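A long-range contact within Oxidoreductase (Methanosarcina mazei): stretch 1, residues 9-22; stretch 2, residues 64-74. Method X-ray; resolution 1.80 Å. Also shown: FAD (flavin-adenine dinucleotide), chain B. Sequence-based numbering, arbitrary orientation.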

# COMPACT_ATOMS: atom_id res chain seq x y z
N GLY A 9 2.37 -5.17 -12.43
CA GLY A 9 2.42 -4.69 -11.06
C GLY A 9 2.54 -5.88 -10.13
O GLY A 9 2.50 -7.02 -10.56
N LEU A 10 2.63 -5.61 -8.83
CA LEU A 10 2.77 -6.70 -7.88
C LEU A 10 1.63 -7.72 -8.01
O LEU A 10 1.86 -8.93 -8.02
CB LEU A 10 2.85 -6.14 -6.46
CG LEU A 10 2.92 -7.18 -5.34
CD1 LEU A 10 4.23 -7.97 -5.42
CD2 LEU A 10 2.77 -6.48 -4.01
N GLY A 11 0.40 -7.23 -8.11
CA GLY A 11 -0.75 -8.13 -8.30
C GLY A 11 -0.61 -9.04 -9.52
O GLY A 11 -0.88 -10.24 -9.44
N GLY A 12 -0.22 -8.46 -10.65
CA GLY A 12 -0.09 -9.22 -11.88
C GLY A 12 1.01 -10.26 -11.81
O GLY A 12 0.85 -11.39 -12.31
N LEU A 13 2.13 -9.89 -11.18
CA LEU A 13 3.26 -10.81 -11.03
C LEU A 13 2.97 -11.93 -10.03
O LEU A 13 3.33 -13.09 -10.27
CB LEU A 13 4.52 -10.06 -10.63
CG LEU A 13 5.05 -9.08 -11.68
CD1 LEU A 13 6.21 -8.27 -11.12
CD2 LEU A 13 5.46 -9.80 -12.95
N LEU A 14 2.32 -11.60 -8.92
CA LEU A 14 1.81 -12.65 -8.02
C LEU A 14 0.91 -13.64 -8.76
O LEU A 14 1.04 -14.86 -8.60
CB LEU A 14 1.03 -12.05 -6.85
CG LEU A 14 1.86 -11.24 -5.85
CD1 LEU A 14 0.90 -10.58 -4.85
CD2 LEU A 14 2.85 -12.13 -5.11
N SER A 15 -0.01 -13.11 -9.56
CA SER A 15 -0.91 -13.94 -10.36
C SER A 15 -0.15 -14.80 -11.35
O SER A 15 -0.40 -16.01 -11.46
CB SER A 15 -1.88 -13.05 -11.13
OG SER A 15 -2.73 -12.37 -10.23
N ALA A 16 0.79 -14.19 -12.06
CA ALA A 16 1.57 -14.92 -13.06
C ALA A 16 2.39 -16.03 -12.42
O ALA A 16 2.48 -17.16 -12.97
CB ALA A 16 2.47 -13.96 -13.85
N ALA A 17 3.00 -15.73 -11.28
CA ALA A 17 3.81 -16.73 -10.56
C ALA A 17 2.96 -17.92 -10.14
O ALA A 17 3.33 -19.08 -10.40
CB ALA A 17 4.51 -16.11 -9.35
N ARG A 18 1.80 -17.67 -9.53
CA ARG A 18 0.93 -18.76 -9.11
C ARG A 18 0.32 -19.53 -10.28
O ARG A 18 0.26 -20.76 -10.26
CB ARG A 18 -0.18 -18.25 -8.18
CG ARG A 18 -1.14 -19.36 -7.71
CD ARG A 18 -0.47 -20.25 -6.68
NE ARG A 18 -1.19 -21.51 -6.49
CZ ARG A 18 -1.00 -22.59 -7.24
NH1 ARG A 18 -0.11 -22.58 -8.23
NH2 ARG A 18 -1.70 -23.69 -7.01
N LEU A 19 -0.14 -18.82 -11.31
CA LEU A 19 -0.76 -19.49 -12.46
C LEU A 19 0.23 -20.36 -13.23
O LEU A 19 -0.13 -21.44 -13.71
CB LEU A 19 -1.40 -18.48 -13.41
CG LEU A 19 -2.66 -17.81 -12.88
CD1 LEU A 19 -3.02 -16.65 -13.81
CD2 LEU A 19 -3.81 -18.80 -12.74
N SER A 20 1.46 -19.89 -13.37
CA SER A 20 2.48 -20.68 -14.08
C SER A 20 2.86 -21.93 -13.29
O SER A 20 3.06 -23.01 -13.85
CB SER A 20 3.70 -19.83 -14.41
OG SER A 20 4.40 -19.42 -13.26
N LYS A 21 2.96 -21.79 -11.97
CA LYS A 21 3.22 -22.95 -11.12
C LYS A 21 2.06 -23.94 -11.20
O LYS A 21 2.25 -25.16 -11.12
CB LYS A 21 3.40 -22.49 -9.69
CG LYS A 21 3.94 -23.55 -8.77
CD LYS A 21 4.00 -23.04 -7.35
CE LYS A 21 4.04 -24.20 -6.37
NZ LYS A 21 5.23 -25.04 -6.62
N ALA A 22 0.86 -23.40 -11.35
CA ALA A 22 -0.37 -24.17 -11.41
C ALA A 22 -0.53 -24.92 -12.74
O ALA A 22 -1.52 -25.62 -12.95
CB ALA A 22 -1.56 -23.26 -11.16
N PRO A 64 0.22 -12.10 4.47
CA PRO A 64 -0.25 -12.74 3.24
C PRO A 64 0.74 -12.66 2.08
O PRO A 64 0.83 -13.61 1.31
CB PRO A 64 -1.51 -11.95 2.89
CG PRO A 64 -2.02 -11.48 4.23
CD PRO A 64 -0.77 -11.15 5.01
N LEU A 65 1.46 -11.55 1.95
CA LEU A 65 2.43 -11.44 0.85
C LEU A 65 3.60 -12.40 1.06
O LEU A 65 3.97 -13.16 0.16
CB LEU A 65 2.93 -10.01 0.67
CG LEU A 65 3.90 -9.84 -0.51
CD1 LEU A 65 3.21 -10.26 -1.80
CD2 LEU A 65 4.36 -8.42 -0.63
N ALA A 66 4.17 -12.38 2.27
CA ALA A 66 5.28 -13.27 2.59
C ALA A 66 4.85 -14.71 2.40
O ALA A 66 5.62 -15.54 1.90
CB ALA A 66 5.79 -13.03 4.01
N CYS A 67 3.62 -15.01 2.80
CA CYS A 67 3.10 -16.36 2.65
C CYS A 67 2.94 -16.75 1.18
O CYS A 67 3.31 -17.86 0.77
CB CYS A 67 1.76 -16.49 3.37
SG CYS A 67 1.95 -16.33 5.15
N PHE A 68 2.38 -15.84 0.38
CA PHE A 68 2.27 -16.07 -1.07
C PHE A 68 3.64 -16.41 -1.68
O PHE A 68 3.77 -17.35 -2.48
CB PHE A 68 1.70 -14.82 -1.75
CG PHE A 68 1.00 -15.10 -3.06
CD1 PHE A 68 -0.39 -14.95 -3.17
CD2 PHE A 68 1.71 -15.48 -4.19
CE1 PHE A 68 -1.04 -15.18 -4.38
CE2 PHE A 68 1.07 -15.71 -5.40
CZ PHE A 68 -0.32 -15.57 -5.49
N LEU A 69 4.64 -15.62 -1.31
CA LEU A 69 5.99 -15.83 -1.82
C LEU A 69 6.52 -17.23 -1.48
O LEU A 69 7.12 -17.88 -2.33
CB LEU A 69 6.93 -14.75 -1.28
CG LEU A 69 6.67 -13.33 -1.82
CD1 LEU A 69 7.54 -12.27 -1.15
CD2 LEU A 69 6.89 -13.31 -3.32
N LYS A 70 6.31 -17.68 -0.25
CA LYS A 70 6.68 -19.06 0.10
C LYS A 70 5.87 -20.10 -0.69
O LYS A 70 6.40 -21.14 -1.10
CB LYS A 70 6.54 -19.31 1.60
CG LYS A 70 7.53 -18.53 2.45
CD LYS A 70 7.44 -18.98 3.92
CE LYS A 70 8.47 -18.27 4.79
NZ LYS A 70 8.28 -18.61 6.23
N GLU A 71 4.58 -19.83 -0.91
CA GLU A 71 3.73 -20.76 -1.65
C GLU A 71 4.17 -20.98 -3.09
O GLU A 71 3.99 -22.09 -3.64
CB GLU A 71 2.28 -20.30 -1.60
CG GLU A 71 1.68 -20.45 -0.20
CD GLU A 71 0.24 -19.96 -0.11
OE1 GLU A 71 -0.15 -19.05 -0.89
OE2 GLU A 71 -0.50 -20.47 0.75
N VAL A 72 4.71 -19.94 -3.72
CA VAL A 72 5.19 -20.05 -5.10
C VAL A 72 6.70 -20.30 -5.14
O VAL A 72 7.33 -20.28 -6.20
CB VAL A 72 4.81 -18.83 -5.97
CG1 VAL A 72 3.28 -18.70 -6.07
CG2 VAL A 72 5.44 -17.55 -5.42
N GLU A 73 7.26 -20.55 -3.96
CA GLU A 73 8.69 -20.85 -3.84
C GLU A 73 9.58 -19.73 -4.34
O GLU A 73 10.65 -19.97 -4.91
CB GLU A 73 9.03 -22.14 -4.57
CG GLU A 73 8.48 -23.38 -3.89
CD GLU A 73 8.91 -24.65 -4.59
OE1 GLU A 73 8.31 -24.98 -5.64
OE2 GLU A 73 9.84 -25.32 -4.10
N ALA A 74 9.14 -18.48 -4.14
CA ALA A 74 9.99 -17.35 -4.45
C ALA A 74 10.99 -17.22 -3.32
O ALA A 74 10.69 -17.55 -2.17
CB ALA A 74 9.17 -16.08 -4.61
PA FAD B . 0.30 -1.44 -10.09
O1A FAD B . -0.82 -0.44 -10.22
O2A FAD B . 1.51 -1.00 -9.30
O5B FAD B . 0.78 -1.88 -11.56
C5B FAD B . -0.11 -1.76 -12.66
C4B FAD B . 0.77 -2.01 -13.89
O4B FAD B . -0.00 -2.03 -15.07
C3B FAD B . 1.81 -0.91 -14.04
O3B FAD B . 3.12 -1.46 -14.10
C2B FAD B . 1.43 -0.22 -15.35
O2B FAD B . 2.55 0.28 -16.07
C1B FAD B . 0.70 -1.33 -16.10
N9A FAD B . -0.30 -0.87 -17.08
C8A FAD B . -1.23 0.14 -16.97
N7A FAD B . -1.98 0.14 -18.11
C5A FAD B . -1.52 -0.85 -18.92
C6A FAD B . -1.88 -1.28 -20.19
N6A FAD B . -2.95 -0.76 -20.79
N1A FAD B . -1.21 -2.34 -20.75
C2A FAD B . -0.18 -2.97 -20.09
N3A FAD B . 0.19 -2.54 -18.83
C4A FAD B . -0.48 -1.49 -18.28
N1 FAD B . 2.35 -0.65 -0.09
C2 FAD B . 2.93 -1.39 0.93
O2 FAD B . 2.57 -2.56 1.12
N3 FAD B . 3.88 -0.80 1.74
C4 FAD B . 4.26 0.52 1.55
O4 FAD B . 5.11 1.05 2.27
C4X FAD B . 3.68 1.27 0.53
N5 FAD B . 4.04 2.59 0.35
C5X FAD B . 3.47 3.32 -0.68
C6 FAD B . 3.83 4.65 -0.89
C7 FAD B . 3.27 5.37 -1.94
C7M FAD B . 3.68 6.81 -2.14
C8 FAD B . 2.33 4.76 -2.76
C8M FAD B . 1.69 5.51 -3.89
C9 FAD B . 1.96 3.43 -2.55
C9A FAD B . 2.53 2.71 -1.51
N10 FAD B . 2.16 1.39 -1.29
C10 FAD B . 2.73 0.67 -0.28
C1' FAD B . 1.09 0.74 -2.10
C2' FAD B . 1.74 -0.13 -3.18
O2' FAD B . 2.79 0.60 -3.81
C3' FAD B . 0.68 -0.54 -4.21
O3' FAD B . -0.48 -0.99 -3.52
C4' FAD B . 1.10 -1.63 -5.19
O4' FAD B . 2.37 -1.38 -5.76
C5' FAD B . 0.06 -1.64 -6.30
O5' FAD B . 0.25 -2.82 -7.04
P FAD B . -0.82 -3.27 -8.12
O1P FAD B . -0.91 -4.78 -8.12
O2P FAD B . -2.15 -2.55 -7.94
O3P FAD B . -0.23 -2.86 -9.55

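Two helices, 10-21 and 64-71, run in roughly the same direction, with 32° between their N-to-C vectors and a closest approach of 10.5 Å between axes. The backbones are nearer at the C-terminal end of the contact: the CA atoms of L14 and F68 are 7.8 Å apart, those of R18 and V72 6.0 Å. The two stretches bury 461 Å² between them, mostly through apolar side chains, and no backbone hydrogen bond joins them.

Along stretch 2, P64 opens the helix out of reach of stretch 1, and the contact begins at L65. Its CA-to-CB bond points sideways, but the t, p rotamer brings the end of the side chain nearer, so that CD1 lies 3.8 Å from L14 CD2 and CD2 lies 4.2 Å from L10 CD2. These three leucines form a buried apolar cluster held by dispersion and the exclusion of water. A66 and C67 stay out of reach.

One turn after L65, F68 points toward stretch 1 and lays its ring against the helix. L14 CB sits over one face, 4.2 Å from the ring centroid and 23° off the ring normal, a CH-pi contact in which an aliphatic C-H, only slightly polar, rests on the pi cloud, held largely by dispersion. The same leucine places CD2 3.7 Å from F68 CD2, while its carbonyl O, which accepts the helical hydrogen bond from R18 N, lies 3.3 Å from F68 CE2. At the far end of the ring, F68 CZ is 3.8 Å from R18 CB; the arginine's end then leads away from the interface.

E71 contributes its backbone: its O lies 3.5 Å from K21 CE. V72, the first residue to leave helical phi/psi, fits where the backbones come close. Its CG1 packs 3.8 Å from R18 CA, and its CG2 is 4.3 Å from A17 CB, whose small methyl points toward stretch 2. K21 extends along this end, with CD 3.9 Å from V72 CA.

The chain turns at E73, whose phi/psi of 60/35° is left-handed. Its carboxylate meets the lysine in the one salt bridge of the contact, K21 NZ to E73 OE1 at 3.2 Å; the accompanying hydrogen bond is weak. Opposite charges thus pair at the exposed edge of a largely apolar interface. A74 makes no contact across.

At the other end of stretch 1, G11 N donates a 2.8 Å hydrogen bond to FAD O1P, and an ideal CB on G9 would clash with FAD O3P.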